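Local atomic coordinates of synaptic vesicle glycoprotein 2C (PDB entry 4JRA), a protein that is a synaptic vesicle membrane glycoprotein whose luminal domain, a right-handed quadrilateral beta-helix of pentapeptide-repeat type, is known as a receptor for botulinum neurotoxin A. Residues V87-T92 / P111-D116. Residues are numbered along the deposited sequence; the frame is centred on the assembly and turned at random.
Sequences VTSVNT and PYKFID
In the pentapeptide-repeat beta-helix of the luminal domain, Ser89 and Thr92 meet Lys113, whose side chain bridges the gap between strand 88-90 and the residues just before strand 114-115. The two strands belong to different sheets of the coil: 88-90 borders 68-70, while 114-115 lies at the outer border of the sheet that contains 93-95. The case illustrates how one long side chain can join parts of a solenoid whose backbones stay apart, since even the nearest CA atoms, those of Thr92 and Lys113, are 6.6 Å from each other. The lysine is extended as far as CE, with chi2 at 180°, then bends at chi4 (-59°). Its methylene groups do most of the touching: CG of Lys113 packs 3.7 Å from the carbonyl O of Thr92, and its CE comes to 3.2 Å from OG of Ser89. On another side, CG of Lys113 sits 3.9 Å above the centre of the Tyr112 ring, so lysine and tyrosine run alongside each other. Around this bridge, the backbone N of Ser89 is hydrogen-bonded to Asp108. The bend at the end of the lysine delivers NZ of Lys113 to the phenolic OH of Tyr112, a hydrogen bond of 2.7 Å.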
loop_
_atom_site.group_PDB
_atom_site.type_symbol
_atom_site.label_atom_id
_atom_site.label_comp_id
_atom_site.label_asym_id
_atom_site.label_seq_id
_atom_site.Cartn_x
_atom_site.Cartn_y
_atom_site.Cartn_z
ATOM N N VAL D 87 20.887 -15.496 -16.121
ATOM C CA VAL D 87 21.806 -16.538 -15.656
ATOM C C VAL D 87 21.361 -17.940 -16.044
ATOM O O VAL D 87 20.192 -18.192 -16.353
ATOM C CB VAL D 87 22.045 -16.490 -14.112
ATOM C CG1 VAL D 87 22.543 -15.102 -13.685
ATOM C CG2 VAL D 87 20.799 -16.890 -13.358
ATOM N N THR D 88 22.334 -18.842 -16.016
ATOM C CA THR D 88 22.147 -20.232 -16.379
ATOM C C THR D 88 22.819 -21.072 -15.299
ATOM O O THR D 88 23.859 -20.687 -14.763
ATOM C CB THR D 88 22.800 -20.519 -17.723
ATOM O OG1 THR D 88 22.518 -19.436 -18.614
ATOM C CG2 THR D 88 22.290 -21.827 -18.307
ATOM N N SER D 89 22.222 -22.215 -14.976
ATOM C CA SER D 89 22.692 -23.037 -13.873
ATOM C C SER D 89 22.538 -24.502 -14.233
ATOM O O SER D 89 21.448 -24.934 -14.595
ATOM C CB SER D 89 21.912 -22.706 -12.596
ATOM O OG SER D 89 20.519 -22.873 -12.773
ATOM N N VAL D 90 23.639 -25.249 -14.142
ATOM C CA VAL D 90 23.635 -26.694 -14.372
ATOM C C VAL D 90 24.216 -27.433 -13.170
ATOM O O VAL D 90 25.380 -27.245 -12.829
ATOM C CB VAL D 90 24.453 -27.063 -15.615
ATOM C CG1 VAL D 90 24.645 -28.586 -15.710
ATOM C CG2 VAL D 90 23.784 -26.507 -16.869
ATOM N N ASN D 91 23.403 -28.279 -12.542
ATOM C CA ASN D 91 23.795 -29.006 -11.326
ATOM C C ASN D 91 24.391 -28.111 -10.240
ATOM O O ASN D 91 25.338 -28.501 -9.563
ATOM C CB ASN D 91 24.784 -30.136 -11.648
ATOM C CG ASN D 91 24.648 -31.316 -10.698
ATOM O OD1 ASN D 91 23.555 -31.833 -10.503
ATOM N ND2 ASN D 91 25.752 -31.736 -10.094
ATOM N N THR D 92 23.835 -26.914 -10.082
ATOM C CA THR D 92 24.280 -25.979 -9.058
ATOM C C THR D 92 23.146 -25.800 -8.062
ATOM O O THR D 92 21.977 -25.967 -8.396
ATOM C CB THR D 92 24.670 -24.608 -9.642
ATOM O OG1 THR D 92 23.507 -23.777 -9.741
ATOM C CG2 THR D 92 25.311 -24.784 -11.001
ATOM N N PRO D 111 12.836 -24.625 -7.962
ATOM C CA PRO D 111 12.714 -25.044 -6.560
ATOM C C PRO D 111 13.796 -26.006 -6.102
ATOM O O PRO D 111 14.303 -25.861 -4.995
ATOM C CB PRO D 111 11.356 -25.768 -6.530
ATOM C CG PRO D 111 10.932 -25.921 -7.996
ATOM C CD PRO D 111 11.542 -24.743 -8.657
ATOM N N TYR D 112 14.143 -26.969 -6.948
ATOM C CA TYR D 112 15.031 -28.055 -6.550
ATOM C C TYR D 112 16.498 -27.610 -6.423
ATOM O O TYR D 112 17.375 -28.415 -6.113
ATOM C CB TYR D 112 14.917 -29.206 -7.557
ATOM C CG TYR D 112 15.652 -28.944 -8.851
ATOM C CD1 TYR D 112 15.079 -28.189 -9.859
ATOM C CD2 TYR D 112 16.930 -29.435 -9.058
ATOM C CE1 TYR D 112 15.754 -27.937 -11.034
ATOM C CE2 TYR D 112 17.610 -29.185 -10.230
ATOM C CZ TYR D 112 17.015 -28.435 -11.210
ATOM O OH TYR D 112 17.696 -28.192 -12.381
ATOM N N LYS D 113 16.760 -26.328 -6.655
ATOM C CA LYS D 113 18.122 -25.812 -6.604
ATOM C C LYS D 113 18.444 -25.216 -5.238
ATOM O O LYS D 113 19.576 -25.296 -4.771
ATOM C CB LYS D 113 18.336 -24.778 -7.712
ATOM C CG LYS D 113 18.351 -25.402 -9.101
ATOM C CD LYS D 113 18.559 -24.387 -10.196
ATOM C CE LYS D 113 18.398 -25.015 -11.570
ATOM N NZ LYS D 113 19.361 -26.136 -11.773
ATOM N N PHE D 114 17.442 -24.623 -4.600
ATOM C CA PHE D 114 17.609 -24.031 -3.281
ATOM C C PHE D 114 17.117 -25.031 -2.254
ATOM O O PHE D 114 15.927 -25.316 -2.201
ATOM C CB PHE D 114 16.795 -22.744 -3.166
ATOM C CG PHE D 114 17.059 -21.753 -4.255
ATOM C CD1 PHE D 114 16.626 -21.991 -5.552
ATOM C CD2 PHE D 114 17.690 -20.563 -3.985
ATOM C CE1 PHE D 114 16.858 -21.070 -6.561
ATOM C CE2 PHE D 114 17.923 -19.638 -4.998
ATOM C CZ PHE D 114 17.505 -19.895 -6.280
ATOM N N ILE D 115 18.022 -25.568 -1.442
ATOM C CA ILE D 115 17.658 -26.611 -0.480
ATOM C C ILE D 115 17.708 -26.106 0.978
ATOM O O ILE D 115 18.678 -25.471 1.394
ATOM C CB ILE D 115 18.538 -27.859 -0.682
ATOM C CG1 ILE D 115 18.330 -28.427 -2.092
ATOM C CG2 ILE D 115 18.209 -28.929 0.338
ATOM C CD1 ILE D 115 16.885 -28.910 -2.384
ATOM N N ASP D 116 16.653 -26.407 1.734
ATOM C CA ASP D 116 16.465 -25.899 3.091
ATOM C C ASP D 116 16.740 -24.419 3.035
ATOM O O ASP D 116 17.644 -23.903 3.690
ATOM C CB ASP D 116 17.359 -26.634 4.101
ATOM C CG ASP D 116 17.013 -28.126 4.218
ATOM O OD1 ASP D 116 15.854 -28.478 3.916
ATOM O OD2 ASP D 116 17.895 -28.943 4.597
#